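Local coordinates for RagA protein (Porphyromonas gingivalis, PDB 6SLN) that probably takes up peptides across the outer membrane as the TonB-dependent barrel of the RagAB transport system, at residues L395-R399 with M886-K890; K431-S436 with R470-M476; K869-N873 with Y967-E973. All coordinates share one frame; numbering follows the deposited sequence.

How the contacts relate
Contacts 1 and 3 are neighbours: their centres lie about 20 Å apart, and they meet where L395 CD2 packs on F970 CZ at 3.8 Å. Contact 2 stands apart, its nearest atoms about 18 Å from contact 1 and about 23 Å from contact 3. Along the chain, contact 2 is nested between the two segments of contact 1, whereas the segments of contacts 1 and 3 alternate. Contacts 2 and 3 each use ends of barrel strands; contact 1 joins two long inter-strand loops. All three probably lie toward the extracellular side, where such receptors carry their long loops; contacts 1 and 3 tie together parts distant in sequence, while contact 2 joins adjacent strands of one hairpin.

Contact 1: residues L395-R399 with M886-K890; sequences LTMPR and MQLNK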
loop_
_atom_site.group_PDB
_atom_site.type_symbol
_atom_site.label_atom_id
_atom_site.label_comp_id
_atom_site.label_asym_id
_atom_site.label_seq_id
_atom_site.Cartn_x
_atom_site.Cartn_y
_atom_site.Cartn_z
ATOM N N LEU A 395 12.346 22.241 30.324
ATOM C CA LEU A 395 12.432 22.489 31.755
ATOM C C LEU A 395 13.170 21.371 32.479
ATOM O O LEU A 395 13.977 21.634 33.369
ATOM C CB LEU A 395 11.034 22.647 32.355
ATOM C CG LEU A 395 10.088 23.698 31.770
ATOM C CD1 LEU A 395 8.820 23.754 32.590
ATOM C CD2 LEU A 395 10.740 25.077 31.665
ATOM N N THR A 396 12.916 20.116 32.137
ATOM C CA THR A 396 13.314 19.042 33.043
ATOM C C THR A 396 14.676 18.444 32.749
ATOM O O THR A 396 15.111 17.566 33.497
ATOM C CB THR A 396 12.265 17.913 33.051
ATOM O OG1 THR A 396 11.959 17.522 31.709
ATOM C CG2 THR A 396 11.024 18.406 33.724
ATOM N N MET A 397 15.347 18.851 31.691
ATOM C CA MET A 397 16.669 18.293 31.433
ATOM C C MET A 397 17.665 18.887 32.423
ATOM O O MET A 397 17.731 20.118 32.561
ATOM C CB MET A 397 17.113 18.554 29.979
ATOM C CG MET A 397 16.504 17.602 28.919
ATOM S SD MET A 397 16.824 15.865 29.260
ATOM C CE MET A 397 18.592 15.752 29.372
ATOM N N PRO A 398 18.408 18.062 33.165
ATOM C CA PRO A 398 19.524 18.584 33.959
ATOM C C PRO A 398 20.364 19.520 33.109
ATOM O O PRO A 398 20.731 19.204 31.986
ATOM C CB PRO A 398 20.310 17.327 34.345
ATOM C CG PRO A 398 19.309 16.230 34.303
ATOM C CD PRO A 398 18.343 16.590 33.205
ATOM N N ARG A 399 20.631 20.704 33.634
ATOM C CA ARG A 399 21.343 21.695 32.850
ATOM C C ARG A 399 22.822 21.367 32.666
ATOM O O ARG A 399 23.462 21.978 31.808
ATOM C CB ARG A 399 21.158 23.065 33.493
ATOM C CG ARG A 399 19.999 23.845 32.923
ATOM C CD ARG A 399 18.680 23.220 33.302
ATOM N NE ARG A 399 17.586 24.079 32.886
ATOM C CZ ARG A 399 16.650 23.724 32.023
ATOM N NH1 ARG A 399 16.653 22.505 31.483
ATOM N NH2 ARG A 399 15.713 24.597 31.699
ATOM N N MET A 886 13.683 12.193 40.606
ATOM C CA MET A 886 14.714 13.049 41.158
ATOM C C MET A 886 15.906 13.211 40.221
ATOM O O MET A 886 16.867 13.905 40.575
ATOM C CB MET A 886 15.142 12.505 42.517
ATOM C CG MET A 886 14.005 12.503 43.539
ATOM S SD MET A 886 13.535 14.160 44.059
ATOM C CE MET A 886 15.033 14.702 44.894
ATOM N N GLN A 887 15.857 12.606 39.031
ATOM C CA GLN A 887 16.841 12.851 37.986
ATOM C C GLN A 887 16.462 14.025 37.101
ATOM O O GLN A 887 17.255 14.420 36.243
ATOM C CB GLN A 887 17.028 11.606 37.125
ATOM C CG GLN A 887 15.868 11.351 36.170
ATOM C CD GLN A 887 14.913 10.301 36.697
ATOM O OE1 GLN A 887 14.491 10.338 37.866
ATOM N NE2 GLN A 887 14.573 9.344 35.839
ATOM N N LEU A 888 15.281 14.596 37.285
ATOM C CA LEU A 888 14.838 15.701 36.457
ATOM C C LEU A 888 15.145 17.024 37.131
ATOM O O LEU A 888 15.078 17.149 38.359
ATOM C CB LEU A 888 13.340 15.625 36.175
ATOM C CG LEU A 888 12.829 14.271 35.726
ATOM C CD1 LEU A 888 11.323 14.338 35.522
ATOM C CD2 LEU A 888 13.543 13.889 34.459
ATOM N N ASN A 889 15.458 18.019 36.303
ATOM C CA ASN A 889 15.616 19.373 36.809
ATOM C C ASN A 889 14.303 19.821 37.429
ATOM O O ASN A 889 13.224 19.495 36.922
ATOM C CB ASN A 889 16.029 20.322 35.685
ATOM C CG ASN A 889 16.546 21.652 36.199
ATOM O OD1 ASN A 889 17.278 21.705 37.197
ATOM N ND2 ASN A 889 16.176 22.740 35.515
ATOM N N LYS A 890 14.401 20.545 38.543
ATOM C CA LYS A 890 13.265 20.919 39.372
ATOM C C LYS A 890 13.228 22.426 39.580
ATOM O O LYS A 890 14.209 23.136 39.348
ATOM C CB LYS A 890 13.324 20.213 40.733
ATOM C CG LYS A 890 13.342 18.708 40.651
ATOM C CD LYS A 890 11.942 18.152 40.400
ATOM C CE LYS A 890 11.983 16.682 39.979
ATOM N NZ LYS A 890 12.690 15.766 40.931
HETATM O O HOH W 1 19.910 21.600 36.016
#
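At the end of helix 390-396, the carbonyl O of L395 receives ND2 of N889 at 3.3 Å, the donor lying almost head-on to the oxygen, which stays within the amide plane. The N889 side chain leaves its backbone toward the helix end, and chi1 of -165° carries the amide on to L395 O. ND2 also donates to the carbonyl O of M240, so two backbone acceptors fix the rotation of the amide. T396 offers its O to the backbone N of N889 at 2.9 Å. L888 CA makes a CA-H...O contact with T396 O (3.5 Å), and the CB atoms of T396 and L888 pack together, while T396 OG1 turns back to F392 O inside the helix. M397 is the first residue to leave helical geometry, and two carbonyls of the last helical residues are thus taken up by one asparagine. That asparagine belongs to the long loop between helix 874-879 and barrel strand 921-937, and the contact joins two inter-strand loops of the TonB-dependent barrel. P398 lays CG against Q887 O at 3.4 Å, and L245 of helix 242-252 packs on both P398 and N889. R399 bends at chi2 (69°), bringing NH1 back to M397 O at 2.8 Å on a lone pair; NH2 bonds V394 O. N889 ND2 lies over one guanidinium face toward its rim, packing without a hydrogen bond to NE, the planes 30° apart. A water accepts from the backbone N of R399 (2.6 Å) and donates weakly to N889 OD1.

Contact 2: residues K431-S436 with R470-M476; sequences KMRPFS and RTSSKRM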
loop_
_atom_site.group_PDB
_atom_site.type_symbol
_atom_site.label_atom_id
_atom_site.label_comp_id
_atom_site.label_asym_id
_atom_site.label_seq_id
_atom_site.Cartn_x
_atom_site.Cartn_y
_atom_site.Cartn_z
ATOM N N LYS A 431 16.808 13.258 10.677
ATOM C CA LYS A 431 17.566 12.834 9.507
ATOM C C LYS A 431 17.522 11.320 9.356
ATOM O O LYS A 431 17.425 10.806 8.239
ATOM C CB LYS A 431 19.006 13.339 9.626
ATOM C CG LYS A 431 19.592 13.922 8.375
ATOM C CD LYS A 431 21.041 14.288 8.611
ATOM C CE LYS A 431 21.164 15.356 9.700
ATOM N NZ LYS A 431 22.552 15.903 9.824
ATOM N N MET A 432 17.585 10.597 10.472
ATOM C CA MET A 432 17.369 9.158 10.480
ATOM C C MET A 432 15.897 8.786 10.371
ATOM O O MET A 432 15.578 7.604 10.211
ATOM C CB MET A 432 17.961 8.567 11.760
ATOM C CG MET A 432 19.396 8.988 12.009
ATOM S SD MET A 432 20.576 8.250 10.828
ATOM C CE MET A 432 20.981 9.672 9.828
ATOM N N ARG A 433 14.999 9.764 10.447
ATOM C CA ARG A 433 13.554 9.537 10.388
ATOM C C ARG A 433 12.900 10.534 9.436
ATOM O O ARG A 433 12.071 11.362 9.837
ATOM C CB ARG A 433 12.947 9.638 11.785
ATOM C CG ARG A 433 12.568 8.314 12.378
ATOM C CD ARG A 433 13.750 7.411 12.578
ATOM N NE ARG A 433 13.517 6.498 13.681
ATOM C CZ ARG A 433 14.399 5.591 14.073
ATOM N NH1 ARG A 433 15.561 5.477 13.439
ATOM N NH2 ARG A 433 14.107 4.784 15.086
ATOM N N PRO A 434 13.274 10.502 8.165
ATOM C CA PRO A 434 12.587 11.345 7.179
ATOM C C PRO A 434 11.121 10.968 7.061
ATOM O O PRO A 434 10.729 9.817 7.284
ATOM C CB PRO A 434 13.328 11.044 5.874
ATOM C CG PRO A 434 13.846 9.651 6.081
ATOM C CD PRO A 434 14.262 9.615 7.535
ATOM N N PHE A 435 10.317 11.957 6.681
ATOM C CA PHE A 435 8.881 11.785 6.517
ATOM C C PHE A 435 8.384 12.870 5.583
ATOM O O PHE A 435 8.645 14.049 5.819
ATOM C CB PHE A 435 8.149 11.883 7.861
ATOM C CG PHE A 435 6.646 11.866 7.746
ATOM C CD1 PHE A 435 5.934 13.035 7.479
ATOM C CD2 PHE A 435 5.936 10.683 7.923
ATOM C CE1 PHE A 435 4.537 13.026 7.381
ATOM C CE2 PHE A 435 4.545 10.671 7.834
ATOM C CZ PHE A 435 3.846 11.854 7.564
ATOM N N SER A 436 7.659 12.483 4.545
ATOM C CA SER A 436 6.934 13.448 3.740
ATOM C C SER A 436 5.504 12.977 3.601
ATOM O O SER A 436 5.190 11.815 3.848
ATOM C CB SER A 436 7.526 13.633 2.348
ATOM O OG SER A 436 7.799 12.388 1.752
ATOM N N ARG A 470 -0.180 10.538 -0.092
ATOM C CA ARG A 470 0.888 9.567 0.053
ATOM C C ARG A 470 1.812 10.054 1.158
ATOM O O ARG A 470 2.246 11.215 1.159
ATOM C CB ARG A 470 1.652 9.388 -1.264
ATOM C CG ARG A 470 0.842 8.618 -2.317
ATOM C CD ARG A 470 0.807 7.147 -1.972
ATOM N NE ARG A 470 2.030 6.468 -2.383
ATOM C CZ ARG A 470 3.071 6.244 -1.574
ATOM N NH1 ARG A 470 3.032 6.639 -0.306
ATOM N NH2 ARG A 470 4.151 5.611 -2.022
ATOM N N THR A 471 2.074 9.191 2.117
ATOM C CA THR A 471 3.072 9.487 3.120
ATOM C C THR A 471 4.156 8.443 3.002
ATOM O O THR A 471 3.912 7.305 2.576
ATOM C CB THR A 471 2.503 9.502 4.535
ATOM O OG1 THR A 471 2.037 8.190 4.877
ATOM C CG2 THR A 471 1.378 10.470 4.595
ATOM N N SER A 472 5.359 8.864 3.365
ATOM C CA SER A 472 6.551 8.061 3.204
ATOM C C SER A 472 7.380 8.245 4.451
ATOM O O SER A 472 7.571 9.374 4.907
ATOM C CB SER A 472 7.339 8.482 1.963
ATOM O OG SER A 472 8.405 7.583 1.785
ATOM N N SER A 473 7.864 7.147 4.999
ATOM C CA SER A 473 8.575 7.202 6.261
ATOM C C SER A 473 9.694 6.170 6.234
ATOM O O SER A 473 9.505 5.048 5.751
ATOM C CB SER A 473 7.605 6.969 7.433
ATOM O OG SER A 473 8.239 6.290 8.503
ATOM N N LYS A 474 10.862 6.553 6.748
ATOM C CA LYS A 474 12.025 5.683 6.699
ATOM C C LYS A 474 12.708 5.623 8.056
ATOM O O LYS A 474 12.706 6.594 8.817
ATOM C CB LYS A 474 13.039 6.155 5.634
ATOM C CG LYS A 474 12.663 5.764 4.209
ATOM C CD LYS A 474 13.800 6.012 3.260
ATOM C CE LYS A 474 13.327 6.820 2.083
ATOM N NZ LYS A 474 14.245 6.658 0.932
ATOM N N ARG A 475 13.284 4.460 8.342
ATOM C CA ARG A 475 14.272 4.272 9.405
ATOM C C ARG A 475 15.605 3.991 8.711
ATOM O O ARG A 475 15.816 2.892 8.190
ATOM C CB ARG A 475 13.867 3.126 10.326
ATOM C CG ARG A 475 13.974 3.450 11.776
ATOM C CD ARG A 475 13.611 2.286 12.737
ATOM N NE ARG A 475 12.240 1.778 12.589
ATOM C CZ ARG A 475 11.120 2.451 12.858
ATOM N NH1 ARG A 475 11.157 3.701 13.304
ATOM N NH2 ARG A 475 9.943 1.860 12.665
ATOM N N MET A 476 16.503 4.975 8.710
ATOM C CA MET A 476 17.715 4.910 7.886
ATOM C C MET A 476 18.663 3.802 8.351
ATOM O O MET A 476 18.955 3.694 9.546
ATOM C CB MET A 476 18.432 6.261 7.907
ATOM C CG MET A 476 17.637 7.381 7.219
ATOM S SD MET A 476 17.065 6.915 5.560
ATOM C CE MET A 476 18.650 6.533 4.840
#
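S436 and S472 face each other as an antiparallel hydrogen-bonded pair, S436 N to S472 O at 3.1 Å and S472 N to S436 O at 3.0 Å. Next to them F435 and S473 form a non-hydrogen-bonded pair, their side chains on the other side of the sheet; S473 CB meets the edge of the F435 ring at CD2 (4.1 Å), while T471 CB comes to it obliquely. Past a weak bond from K474 N to P434 O, and beyond the paired strands, M476 N donates to M432 O at 3.2 Å. P434 CG rests on K474 CB at 3.6 Å, and M432 SD touches M476 CB, those two side chains crossing at about a right angle. These residues form the open end of the barrel hairpin 435-450/456-475, entered from helix 426-432. R475 lays CG over the centre of one face of the R433 guanidinium, and the two guanidinium planes stand 68° apart. Although R433 NH2 and R475 NH1 approach to 3.6 Å, salt bridges from R433 to D482 and from R475 to E488 probably offset the charge. Farther out, E491 accepts from S472 OG and pairs with R470, which also makes a long, weak ion pair with D531 of the second subunit.

Contact 3: residues K869-N873 with Y967-E973; sequences KWMIN and YKGFDPE
The methyl of M871 sits over one face of the Y967 ring, displaced toward CZ, with CE 3.7 Å from the centroid and 26° off the normal, while the opposite face carries the backbone N of G969. This CH-pi contact is part of a Met-aromatic pair in which SD lies farther off and oblique. Swung away from its own backbone N (chi1 -156°), the M871 chain runs extended until it bends at chi3. No direct hydrogen bond joins the segments. Instead, one water bonds Y967 OH at 2.6 Å and donates weakly to N873 OD1, and another donates to K968 O at 2.7 Å and accepts weakly from N873 ND2. The N873 amide is tilted 23° from the ring plane, and its CG lies beside Y967 OH. N873 is the N-cap of helix 874-879, where barrel strand 857-873 gives way to that helix; ND2 hydrogen-bonds E922 OE2. The other partner is the loop following barrel strand 951-964. K869 runs its CE alongside P972 O and delivers NZ to G975 O. D971 OD1 accepts from E973 N at 2.9 Å, the N-H coming from above the carboxylate plane, which closes an Asx turn; R928 forms salt bridges with both acids, and E973 OE1 accepts from the backbone N of T133, linking the loop to the plug domain.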
loop_
_atom_site.group_PDB
_atom_site.type_symbol
_atom_site.label_atom_id
_atom_site.label_comp_id
_atom_site.label_asym_id
_atom_site.label_seq_id
_atom_site.Cartn_x
_atom_site.Cartn_y
_atom_site.Cartn_z
ATOM N N LYS A 869 -11.220 29.905 32.525
ATOM C CA LYS A 869 -10.471 28.698 32.202
ATOM C C LYS A 869 -9.561 28.316 33.366
ATOM O O LYS A 869 -8.825 29.152 33.902
ATOM C CB LYS A 869 -9.661 28.904 30.915
ATOM C CG LYS A 869 -8.856 27.698 30.430
ATOM C CD LYS A 869 -8.856 27.639 28.894
ATOM C CE LYS A 869 -7.623 26.968 28.316
ATOM N NZ LYS A 869 -7.348 25.579 28.807
ATOM N N TRP A 870 -9.656 27.060 33.782
ATOM C CA TRP A 870 -8.712 26.427 34.680
ATOM C C TRP A 870 -8.095 25.244 33.951
ATOM O O TRP A 870 -8.590 24.793 32.909
ATOM C CB TRP A 870 -9.387 25.986 35.987
ATOM C CG TRP A 870 -10.206 27.100 36.588
ATOM C CD1 TRP A 870 -11.485 27.454 36.249
ATOM C CD2 TRP A 870 -9.782 28.042 37.591
ATOM N NE1 TRP A 870 -11.885 28.546 36.997
ATOM C CE2 TRP A 870 -10.860 28.921 37.825
ATOM C CE3 TRP A 870 -8.609 28.213 38.323
ATOM C CZ2 TRP A 870 -10.792 29.950 38.754
ATOM C CZ3 TRP A 870 -8.542 29.255 39.253
ATOM C CH2 TRP A 870 -9.621 30.105 39.451
ATOM N N MET A 871 -6.989 24.757 34.495
ATOM C CA MET A 871 -6.211 23.729 33.830
ATOM C C MET A 871 -5.276 23.129 34.859
ATOM O O MET A 871 -4.695 23.852 35.670
ATOM C CB MET A 871 -5.418 24.302 32.651
ATOM C CG MET A 871 -5.061 23.266 31.585
ATOM S SD MET A 871 -4.661 23.982 29.968
ATOM C CE MET A 871 -3.509 25.290 30.437
ATOM N N ILE A 872 -5.170 21.811 34.855
ATOM C CA ILE A 872 -4.189 21.154 35.705
ATOM C C ILE A 872 -2.852 21.217 34.982
ATOM O O ILE A 872 -2.737 20.777 33.835
ATOM C CB ILE A 872 -4.596 19.706 36.012
ATOM C CG1 ILE A 872 -5.956 19.695 36.692
ATOM C CG2 ILE A 872 -3.535 18.994 36.852
ATOM C CD1 ILE A 872 -6.633 18.383 36.626
ATOM N N ASN A 873 -1.850 21.798 35.640
ATOM C CA ASN A 873 -0.516 21.912 35.075
ATOM C C ASN A 873 0.246 20.643 35.406
ATOM O O ASN A 873 1.004 20.574 36.371
ATOM C CB ASN A 873 0.203 23.141 35.599
ATOM C CG ASN A 873 1.448 23.450 34.800
ATOM O OD1 ASN A 873 2.012 22.557 34.167
ATOM N ND2 ASN A 873 1.871 24.720 34.800
ATOM N N TYR A 967 -1.087 31.828 34.249
ATOM C CA TYR A 967 -0.772 30.416 34.081
ATOM C C TYR A 967 0.737 30.209 34.095
ATOM O O TYR A 967 1.452 30.778 33.270
ATOM C CB TYR A 967 -1.362 29.884 32.780
ATOM C CG TYR A 967 -1.231 28.390 32.693
ATOM C CD1 TYR A 967 -1.859 27.584 33.621
ATOM C CD2 TYR A 967 -0.462 27.778 31.708
ATOM C CE1 TYR A 967 -1.751 26.207 33.571
ATOM C CE2 TYR A 967 -0.344 26.383 31.653
ATOM C CZ TYR A 967 -0.992 25.605 32.596
ATOM O OH TYR A 967 -0.903 24.229 32.577
ATOM N N LYS A 968 1.217 29.374 35.007
ATOM C CA LYS A 968 2.647 29.155 35.196
ATOM C C LYS A 968 3.233 28.143 34.222
ATOM O O LYS A 968 4.409 27.780 34.365
ATOM C CB LYS A 968 2.928 28.711 36.641
ATOM C CG LYS A 968 2.492 29.724 37.708
ATOM C CD LYS A 968 2.069 29.047 39.010
ATOM C CE LYS A 968 0.791 29.696 39.600
ATOM N NZ LYS A 968 -0.408 29.802 38.649
ATOM N N GLY A 969 2.461 27.680 33.238
ATOM C CA GLY A 969 3.004 26.964 32.103
ATOM C C GLY A 969 3.195 27.863 30.884
ATOM O O GLY A 969 2.992 29.078 30.921
ATOM N N PHE A 970 3.568 27.238 29.773
ATOM C CA PHE A 970 3.968 28.029 28.614
ATOM C C PHE A 970 2.775 28.732 27.977
ATOM O O PHE A 970 2.836 29.927 27.662
ATOM C CB PHE A 970 4.668 27.138 27.591
ATOM C CG PHE A 970 6.065 26.747 27.982
ATOM C CD1 PHE A 970 6.288 25.642 28.793
ATOM C CD2 PHE A 970 7.163 27.481 27.520
ATOM C CE1 PHE A 970 7.585 25.272 29.135
ATOM C CE2 PHE A 970 8.447 27.118 27.857
ATOM C CZ PHE A 970 8.658 26.013 28.672
ATOM N N ASP A 971 1.691 28.011 27.775
ATOM C CA ASP A 971 0.552 28.566 27.052
ATOM C C ASP A 971 -0.750 28.217 27.774
ATOM O O ASP A 971 -1.123 27.033 27.847
ATOM C CB ASP A 971 0.537 28.045 25.606
ATOM C CG ASP A 971 -0.500 28.745 24.734
ATOM O OD1 ASP A 971 -1.232 29.637 25.244
ATOM O OD2 ASP A 971 -0.591 28.392 23.529
ATOM N N PRO A 972 -1.468 29.209 28.311
ATOM C CA PRO A 972 -2.774 28.903 28.915
ATOM C C PRO A 972 -3.769 28.329 27.911
ATOM O O PRO A 972 -4.662 27.575 28.307
ATOM C CB PRO A 972 -3.230 30.257 29.488
ATOM C CG PRO A 972 -2.450 31.298 28.735
ATOM C CD PRO A 972 -1.174 30.650 28.280
ATOM N N GLU A 973 -3.619 28.625 26.618
ATOM C CA GLU A 973 -4.506 28.042 25.618
ATOM C C GLU A 973 -4.204 26.576 25.345
ATOM O O GLU A 973 -5.072 25.858 24.842
ATOM C CB GLU A 973 -4.415 28.828 24.308
ATOM C CG GLU A 973 -5.487 28.483 23.272
ATOM C CD GLU A 973 -5.471 29.444 22.095
ATOM O OE1 GLU A 973 -6.212 29.234 21.109
ATOM O OE2 GLU A 973 -4.707 30.426 22.162
HETATM O O HOH W 2 1.182 23.494 31.181
HETATM O O HOH W 3 5.254 25.196 34.630
#